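Local structure of periplasmic binding protein (Veillonella parvula, 4MO9) at residues P37-P51 against V111-L125. The protein is a TroA-like periplasmic solute-binding protein, named FepB, that probably captures a ligand for an ABC importer, perhaps an iron complex. Sequence-based numbering, arbitrary orientation.
With TMO (trimethylamine oxide), chain B.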
ATOM      1  N   PRO A  37     -19.600   4.240  19.189  1.00 37.87           N
ATOM      2  CA  PRO A  37     -18.745   3.713  18.116  1.00 36.63           C
ATOM      3  C   PRO A  37     -19.310   3.994  16.721  1.00 38.60           C
ATOM      4  O   PRO A  37     -20.523   3.907  16.525  1.00 38.37           O
ATOM      5  CB  PRO A  37     -18.750   2.208  18.380  1.00 35.75           C
ATOM      6  CG  PRO A  37     -18.936   2.089  19.853  1.00 38.14           C
ATOM      7  CD  PRO A  37     -19.887   3.214  20.214  1.00 40.55           C
ATOM      8  N   ALA A  38     -18.438   4.334  15.775  1.00 35.08           N
ATOM      9  CA  ALA A  38     -18.845   4.626  14.402  1.00 35.00           C
ATOM     10  C   ALA A  38     -19.525   3.413  13.766  1.00 35.16           C
ATOM     11  O   ALA A  38     -19.053   2.283  13.909  1.00 34.63           O
ATOM     12  CB  ALA A  38     -17.633   5.012  13.589  1.00 33.19           C
ATOM     13  N   GLU A  39     -20.626   3.632  13.056  1.00 34.37           N
ATOM     14  CA  GLU A  39     -21.248   2.520  12.341  1.00 37.31           C
ATOM     15  C   GLU A  39     -21.811   2.971  10.996  1.00 36.46           C
ATOM     16  O   GLU A  39     -22.505   2.210  10.309  1.00 36.54           O
ATOM     17  CB  GLU A  39     -22.309   1.826  13.207  1.00 40.75           C
ATOM     18  CG  GLU A  39     -23.518   2.671  13.530  1.00 44.01           C
ATOM     19  CD  GLU A  39     -24.436   2.020  14.566  1.00 50.60           C
ATOM     20  OE1 GLU A  39     -24.896   2.744  15.474  1.00 49.41           O
ATOM     21  OE2 GLU A  39     -24.706   0.798  14.472  1.00 54.68           O
ATOM     22  N   ARG A  40     -21.495   4.212  10.624  1.00 33.77           N
ATOM     23  CA  ARG A  40     -21.854   4.745   9.311  1.00 31.64           C
ATOM     24  C   ARG A  40     -20.680   5.507   8.696  1.00 32.40           C
ATOM     25  O   ARG A  40     -20.733   6.732   8.497  1.00 31.51           O
ATOM     26  CB  ARG A  40     -23.114   5.612   9.403  1.00 31.94           C
ATOM     27  CG  ARG A  40     -24.336   4.812   9.816  1.00 34.78           C
ATOM     28  CD  ARG A  40     -25.598   5.655   9.829  1.00 43.71           C
ATOM     29  NE  ARG A  40     -26.031   5.991   8.476  1.00 47.55           N
ATOM     30  CZ  ARG A  40     -26.632   5.137   7.650  1.00 52.94           C
ATOM     31  NH1 ARG A  40     -26.861   3.884   8.032  1.00 55.63           N
ATOM     32  NH2 ARG A  40     -26.995   5.532   6.436  1.00 52.68           N
ATOM     33  N   VAL A  41     -19.616   4.764   8.391  1.00 30.53           N
ATOM     34  CA  VAL A  41     -18.389   5.342   7.862  1.00 28.54           C
ATOM     35  C   VAL A  41     -18.527   5.628   6.356  1.00 31.94           C
ATOM     36  O   VAL A  41     -19.153   4.844   5.637  1.00 34.50           O
ATOM     37  CB  VAL A  41     -17.205   4.371   8.105  1.00 28.65           C
ATOM     38  CG1 VAL A  41     -15.898   4.920   7.527  1.00 27.97           C
ATOM     39  CG2 VAL A  41     -17.049   4.066   9.609  1.00 29.55           C
ATOM     40  N   VAL A  42     -17.970   6.749   5.888  1.00 31.72           N
ATOM     41  CA  VAL A  42     -17.792   6.989   4.448  1.00 32.58           C
ATOM     42  C   VAL A  42     -16.328   6.727   4.093  1.00 32.29           C
ATOM     43  O   VAL A  42     -15.422   7.374   4.632  1.00 32.38           O
ATOM     44  CB  VAL A  42     -18.169   8.433   4.033  1.00 35.72           C
ATOM     45  CG1 VAL A  42     -17.784   8.696   2.581  1.00 35.76           C
ATOM     46  CG2 VAL A  42     -19.661   8.685   4.237  1.00 41.10           C
ATOM     47  N   LEU A  43     -16.095   5.765   3.206  1.00 31.37           N
ATOM     48  CA  LEU A  43     -14.734   5.393   2.810  1.00 29.73           C
ATOM     49  C   LEU A  43     -14.147   6.326   1.762  1.00 28.67           C
ATOM     50  O   LEU A  43     -14.857   6.807   0.872  1.00 28.83           O
ATOM     51  CB  LEU A  43     -14.732   3.979   2.230  1.00 31.67           C
ATOM     52  CG  LEU A  43     -15.261   2.879   3.146  1.00 35.45           C
ATOM     53  CD1 LEU A  43     -15.348   1.549   2.378  1.00 33.86           C
ATOM     54  CD2 LEU A  43     -14.362   2.749   4.369  1.00 32.51           C
ATOM     55  N   GLN A  44     -12.838   6.556   1.856  1.00 29.27           N
ATOM     56  CA  GLN A  44     -12.065   7.192   0.798  1.00 28.52           C
ATOM     57  C   GLN A  44     -10.768   6.410   0.612  1.00 30.99           C
ATOM     58  O   GLN A  44     -10.263   5.803   1.576  1.00 28.61           O
ATOM     59  CB  GLN A  44     -11.730   8.642   1.154  1.00 28.79           C
ATOM     60  CG  GLN A  44     -12.915   9.573   1.164  1.00 30.07           C
ATOM     61  CD  GLN A  44     -13.450   9.853  -0.231  1.00 31.36           C
ATOM     62  OE1 GLN A  44     -14.524   9.370  -0.604  1.00 35.97           O
ATOM     63  NE2 GLN A  44     -12.727  10.653  -0.993  1.00 27.72           N
ATOM     64  N   TRP A  45     -10.244   6.441  -0.612  1.00 30.14           N
ATOM     65  CA  TRP A  45      -8.980   5.776  -0.987  1.00 28.10           C
ATOM     66  C   TRP A  45      -8.880   4.305  -0.552  1.00 27.94           C
ATOM     67  O   TRP A  45      -7.839   3.870  -0.050  1.00 27.81           O
ATOM     68  CB  TRP A  45      -7.775   6.565  -0.443  1.00 26.10           C
ATOM     69  CG  TRP A  45      -7.489   7.815  -1.214  1.00 28.31           C
ATOM     70  CD1 TRP A  45      -8.315   8.429  -2.128  1.00 32.47           C
ATOM     71  CD2 TRP A  45      -6.291   8.609  -1.157  1.00 27.89           C
ATOM     72  NE1 TRP A  45      -7.690   9.556  -2.642  1.00 32.64           N
ATOM     73  CE2 TRP A  45      -6.455   9.685  -2.060  1.00 30.22           C
ATOM     74  CE3 TRP A  45      -5.096   8.510  -0.434  1.00 27.57           C
ATOM     75  CZ2 TRP A  45      -5.457  10.656  -2.261  1.00 31.30           C
ATOM     76  CZ3 TRP A  45      -4.108   9.476  -0.633  1.00 29.22           C
ATOM     77  CH2 TRP A  45      -4.299  10.534  -1.541  1.00 30.39           C
ATOM     78  N   SER A  46      -9.946   3.535  -0.759  1.00 29.47           N
ATOM     79  CA  SER A  46      -9.933   2.122  -0.389  1.00 31.19           C
ATOM     80  C   SER A  46      -8.842   1.348  -1.132  1.00 32.50           C
ATOM     81  O   SER A  46      -8.707   1.453  -2.359  1.00 31.26           O
ATOM     82  CB  SER A  46     -11.310   1.486  -0.596  1.00 27.59           C
ATOM     83  OG  SER A  46     -12.231   2.061   0.319  1.00 28.14           O
ATOM     84  N   GLY A  47      -8.044   0.596  -0.377  1.00 32.07           N
ATOM     85  CA  GLY A  47      -6.955  -0.158  -0.963  1.00 31.32           C
ATOM     86  C   GLY A  47      -5.755   0.712  -1.277  1.00 32.92           C
ATOM     87  O   GLY A  47      -4.784   0.236  -1.886  1.00 32.32           O
ATOM     88  N   ALA A  48      -5.814   1.983  -0.878  1.00 28.35           N
ATOM     89  CA  ALA A  48      -4.738   2.921  -1.183  1.00 29.50           C
ATOM     90  C   ALA A  48      -4.388   3.819   0.007  1.00 29.92           C
ATOM     91  O   ALA A  48      -4.115   5.017  -0.161  1.00 28.23           O
ATOM     92  CB  ALA A  48      -5.108   3.769  -2.397  1.00 32.45           C
ATOM     93  N   GLY A  49      -4.385   3.252   1.208  1.00 28.38           N
ATOM     94  CA  GLY A  49      -4.017   4.047   2.370  1.00 27.68           C
ATOM     95  C   GLY A  49      -5.193   4.703   3.065  1.00 26.90           C
ATOM     96  O   GLY A  49      -5.021   5.339   4.113  1.00 29.07           O
ATOM     97  N   GLY A  50      -6.393   4.558   2.501  1.00 26.04           N
ATOM     98  CA  GLY A  50      -7.614   4.894   3.231  1.00 25.83           C
ATOM     99  C   GLY A  50      -7.906   3.785   4.237  1.00 24.75           C
ATOM    100  O   GLY A  50      -7.183   2.787   4.287  1.00 28.66           O
ATOM    101  N   PRO A  51      -8.981   3.918   5.019  1.00 26.08           N
ATOM    102  CA  PRO A  51      -9.195   2.975   6.131  1.00 24.52           C
ATOM    103  C   PRO A  51      -9.713   1.579   5.737  1.00 24.40           C
ATOM    104  O   PRO A  51      -9.717   0.710   6.602  1.00 26.56           O
ATOM    105  CB  PRO A  51     -10.254   3.688   6.979  1.00 24.93           C
ATOM    106  CG  PRO A  51     -11.049   4.468   5.964  1.00 26.51           C
ATOM    107  CD  PRO A  51      -9.995   4.990   5.003  1.00 25.38           C
ATOM    108  N   VAL A 111     -23.164  12.786  -0.000  1.00 37.59           N
ATOM    109  CA  VAL A 111     -22.547  12.137   1.146  1.00 37.02           C
ATOM    110  C   VAL A 111     -23.303  12.454   2.438  1.00 37.99           C
ATOM    111  O   VAL A 111     -23.622  11.543   3.213  1.00 37.81           O
ATOM    112  CB  VAL A 111     -21.078  12.549   1.296  1.00 33.10           C
ATOM    113  CG1 VAL A 111     -20.498  11.929   2.558  1.00 31.16           C
ATOM    114  CG2 VAL A 111     -20.288  12.126   0.058  1.00 33.39           C
ATOM    115  N   VAL A 112     -23.588  13.740   2.662  1.00 37.94           N
ATOM    116  CA  VAL A 112     -24.370  14.182   3.826  1.00 36.67           C
ATOM    117  C   VAL A 112     -25.699  13.435   3.902  1.00 38.73           C
ATOM    118  O   VAL A 112     -26.193  13.124   4.990  1.00 40.20           O
ATOM    119  CB  VAL A 112     -24.624  15.709   3.785  1.00 37.74           C
ATOM    120  CG1 VAL A 112     -25.586  16.149   4.886  1.00 38.27           C
ATOM    121  CG2 VAL A 112     -23.308  16.465   3.905  1.00 37.40           C
ATOM    122  N   ALA A 113     -26.264  13.126   2.741  1.00 38.75           N
ATOM    123  CA  ALA A 113     -27.553  12.452   2.665  1.00 40.31           C
ATOM    124  C   ALA A 113     -27.491  10.998   3.136  1.00 39.28           C
ATOM    125  O   ALA A 113     -28.527  10.360   3.331  1.00 40.09           O
ATOM    126  CB  ALA A 113     -28.088  12.524   1.257  1.00 44.05           C
ATOM    127  N   LEU A 114     -26.283  10.475   3.310  1.00 36.32           N
ATOM    128  CA  LEU A 114     -26.104   9.124   3.825  1.00 38.83           C
ATOM    129  C   LEU A 114     -26.106   9.090   5.359  1.00 41.23           C
ATOM    130  O   LEU A 114     -25.976   8.016   5.961  1.00 41.11           O
ATOM    131  CB  LEU A 114     -24.791   8.543   3.309  1.00 34.29           C
ATOM    132  CG  LEU A 114     -24.674   8.346   1.796  1.00 35.46           C
ATOM    133  CD1 LEU A 114     -23.306   7.807   1.485  1.00 36.14           C
ATOM    134  CD2 LEU A 114     -25.727   7.391   1.278  1.00 37.40           C
ATOM    135  N   ASN A 115     -26.257  10.261   5.977  1.00 40.60           N
ATOM    136  CA  ASN A 115     -26.153  10.406   7.432  1.00 40.28           C
ATOM    137  C   ASN A 115     -24.962   9.690   8.062  1.00 36.99           C
ATOM    138  O   ASN A 115     -25.129   8.928   9.014  1.00 37.61           O
ATOM    139  CB  ASN A 115     -27.456   9.969   8.093  1.00 43.08           C
ATOM    140  CG  ASN A 115     -28.604  10.864   7.712  1.00 50.99           C
ATOM    141  OD1 ASN A 115     -28.490  12.091   7.779  1.00 53.95           O
ATOM    142  ND2 ASN A 115     -29.712  10.268   7.282  1.00 54.42           N
ATOM    143  N   PRO A 116     -23.750   9.949   7.544  1.00 36.57           N
ATOM    144  CA  PRO A 116     -22.605   9.207   8.073  1.00 34.11           C
ATOM    145  C   PRO A 116     -22.205   9.768   9.420  1.00 37.04           C
ATOM    146  O   PRO A 116     -22.661  10.870   9.770  1.00 36.30           O
ATOM    147  CB  PRO A 116     -21.509   9.494   7.054  1.00 33.55           C
ATOM    148  CG  PRO A 116     -21.836  10.853   6.513  1.00 32.81           C
ATOM    149  CD  PRO A 116     -23.340  11.018   6.610  1.00 34.17           C
ATOM    150  N   ASP A 117     -21.387   9.037  10.174  1.00 35.83           N
ATOM    151  CA  ASP A 117     -20.931   9.560  11.454  1.00 35.55           C
ATOM    152  C   ASP A 117     -19.455   9.933  11.430  1.00 32.10           C
ATOM    153  O   ASP A 117     -19.043  10.870  12.119  1.00 34.87           O
ATOM    154  CB  ASP A 117     -21.290   8.644  12.644  1.00 36.78           C
ATOM    155  CG  ASP A 117     -21.019   7.166  12.377  1.00 37.34           C
ATOM    156  OD1 ASP A 117     -20.233   6.835  11.455  1.00 36.29           O
ATOM    157  OD2 ASP A 117     -21.591   6.323  13.118  1.00 35.91           O
ATOM    158  N   VAL A 118     -18.661   9.225  10.632  1.00 33.75           N
ATOM    159  CA  VAL A 118     -17.239   9.546  10.537  1.00 32.38           C
ATOM    160  C   VAL A 118     -16.682   9.299   9.136  1.00 32.29           C
ATOM    161  O   VAL A 118     -17.106   8.375   8.428  1.00 32.26           O
ATOM    162  CB  VAL A 118     -16.401   8.766  11.588  1.00 40.16           C
ATOM    163  CG1 VAL A 118     -16.374   7.314  11.252  1.00 39.33           C
ATOM    164  CG2 VAL A 118     -14.968   9.276  11.631  1.00 40.98           C
ATOM    165  N   ILE A 119     -15.736  10.139   8.732  1.00 29.61           N
ATOM    166  CA  ILE A 119     -14.977   9.895   7.513  1.00 29.35           C
ATOM    167  C   ILE A 119     -13.500   9.920   7.878  1.00 29.59           C
ATOM    168  O   ILE A 119     -13.054  10.846   8.568  1.00 28.39           O
ATOM    169  CB  ILE A 119     -15.320  10.946   6.423  1.00 36.48           C
ATOM    170  CG1 ILE A 119     -14.466  10.751   5.180  1.00 35.00           C
ATOM    171  CG2 ILE A 119     -15.140  12.366   6.932  1.00 38.80           C
ATOM    172  CD1 ILE A 119     -14.904  11.664   4.062  1.00 40.08           C
ATOM    173  N   PHE A 120     -12.760   8.885   7.472  1.00 28.21           N
ATOM    174  CA  PHE A 120     -11.314   8.833   7.683  1.00 27.75           C
ATOM    175  C   PHE A 120     -10.620   9.381   6.444  1.00 27.90           C
ATOM    176  O   PHE A 120     -10.907   8.955   5.310  1.00 30.40           O
ATOM    177  CB  PHE A 120     -10.832   7.399   7.959  1.00 23.84           C
ATOM    178  CG  PHE A 120     -11.472   6.760   9.163  1.00 28.70           C
ATOM    179  CD1 PHE A 120     -10.961   6.979  10.446  1.00 27.75           C
ATOM    180  CD2 PHE A 120     -12.593   5.951   9.020  1.00 30.61           C
ATOM    181  CE1 PHE A 120     -11.555   6.401  11.567  1.00 30.91           C
ATOM    182  CE2 PHE A 120     -13.205   5.366  10.155  1.00 31.27           C
ATOM    183  CZ  PHE A 120     -12.684   5.590  11.422  1.00 29.34           C
ATOM    184  N   ILE A 121      -9.706  10.323   6.653  1.00 26.57           N
ATOM    185  CA  ILE A 121      -9.040  10.981   5.529  1.00 29.89           C
ATOM    186  C   ILE A 121      -7.533  10.850   5.641  1.00 29.39           C
ATOM    187  O   ILE A 121      -6.947  11.273   6.636  1.00 29.07           O
ATOM    188  CB  ILE A 121      -9.401  12.479   5.476  1.00 30.23           C
ATOM    189  CG1 ILE A 121     -10.903  12.655   5.235  1.00 29.98           C
ATOM    190  CG2 ILE A 121      -8.589  13.191   4.372  1.00 24.56           C
ATOM    191  CD1 ILE A 121     -11.343  12.326   3.784  1.00 27.38           C
ATOM    192  N   PRO A 122      -6.884  10.264   4.623  1.00 29.61           N
ATOM    193  CA  PRO A 122      -5.418  10.241   4.665  1.00 26.96           C
ATOM    194  C   PRO A 122      -4.833  11.657   4.661  1.00 26.84           C
ATOM    195  O   PRO A 122      -5.395  12.571   4.033  1.00 29.05           O
ATOM    196  CB  PRO A 122      -5.043   9.506   3.363  1.00 25.80           C
ATOM    197  CG  PRO A 122      -6.236   8.603   3.102  1.00 25.54           C
ATOM    198  CD  PRO A 122      -7.426   9.470   3.503  1.00 26.73           C
ATOM    199  N   VAL A 123      -3.731  11.848   5.380  1.00 26.50           N
ATOM    200  CA  VAL A 123      -3.038  13.139   5.387  1.00 26.71           C
ATOM    201  C   VAL A 123      -2.706  13.635   3.976  1.00 26.50           C
ATOM    202  O   VAL A 123      -2.795  14.833   3.691  1.00 25.71           O
ATOM    203  CB  VAL A 123      -1.768  13.075   6.273  1.00 27.87           C
ATOM    204  CG1 VAL A 123      -0.831  14.245   5.993  1.00 30.97           C
ATOM    205  CG2 VAL A 123      -2.166  13.037   7.759  1.00 28.58           C
ATOM    206  N   ASP A 124      -2.323  12.722   3.084  1.00 31.22           N
ATOM    207  CA  ASP A 124      -2.016  13.114   1.703  1.00 31.02           C
ATOM    208  C   ASP A 124      -3.243  13.686   0.980  1.00 30.88           C
ATOM    209  O   ASP A 124      -3.118  14.334  -0.062  1.00 32.15           O
ATOM    210  CB  ASP A 124      -1.434  11.926   0.923  1.00 30.40           C
ATOM    211  CG  ASP A 124       0.056  11.722   1.187  1.00 37.65           C
ATOM    212  OD1 ASP A 124       0.582  12.324   2.157  1.00 35.99           O
ATOM    213  OD2 ASP A 124       0.704  10.961   0.423  1.00 40.42           O
ATOM    214  N   LEU A 125      -4.423  13.445   1.545  1.00 26.98           N
ATOM    215  CA  LEU A 125      -5.686  13.917   0.979  1.00 30.44           C
ATOM    216  C   LEU A 125      -6.277  15.080   1.808  1.00 32.74           C
ATOM    217  O   LEU A 125      -7.266  15.711   1.410  1.00 32.25           O
ATOM    218  CB  LEU A 125      -6.680  12.738   0.904  1.00 30.01           C
ATOM    219  CG  LEU A 125      -8.043  12.932   0.222  1.00 32.18           C
ATOM    220  CD1 LEU A 125      -7.887  13.403  -1.215  1.00 33.00           C
ATOM    221  CD2 LEU A 125      -8.839  11.629   0.265  1.00 32.40           C
TER
HETATM  222  CAA TMO B 401      -4.906   6.002  -6.528  1.00 66.62           C
HETATM  223  NAC TMO B 401      -5.662   6.877  -5.620  1.00 68.03           N
HETATM  224  CAD TMO B 401      -6.522   7.777  -6.403  1.00 67.35           C
HETATM  225  CAB TMO B 401      -6.529   6.060  -4.766  1.00 67.43           C
HETATM  226  OAE TMO B 401      -4.856   7.539  -4.919  1.00 67.32           O
HETATM  227  O   HOH W   1     -12.747   7.113   5.079  1.00 37.36           O
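Leu114 O is held by two groups of Arg40: NH2 donates to it at 2.7 Å, and NE adds a weak bond. Arg40 NE also bonds Asn115 O, from above that carbonyl plane. Both carbonyls lie at the guanidinium edge, in the turn after helix 108-112. Glu39 N reaches OD2 of Asp117 at 2.9 Å, nearly straight, on the syn lone pair. Arg40 N meets Asp117 OD1 at 3.0 Å, also on the syn side but 32° out of the carboxylate plane. Asp117 CG sits between its own N and carbonyl carbon (chi1 45°), which turns the carboxylate back to these donors. Asp117 N in turn donates to Arg40 O. Further along, Val42 N donates to Val118 O, and CG2 of Val42 packs tightly on Pro116 CB at 3.5 Å. Beyond the Val42-Val118 bond, a water donates to both Val42 O and Phe120 O. On the other side of the sheet, Val41 CG1 touches the Phe120 ring edge. At the far end Leu125 CD2 lies over one face of the Trp45 indole, 3.9 Å from the five-membered ring centroid. Trimethylamine oxide OAE lies over the opposite face. With an alanine here, Leu125 CD2 is likely to lose the face it packs on, leaving a gap beside the ligand. The loop after parallel strand 41-42 thus brings Trp45 and Ala48 to the pocket, as in the N-terminal lobe of TroA-like binding proteins.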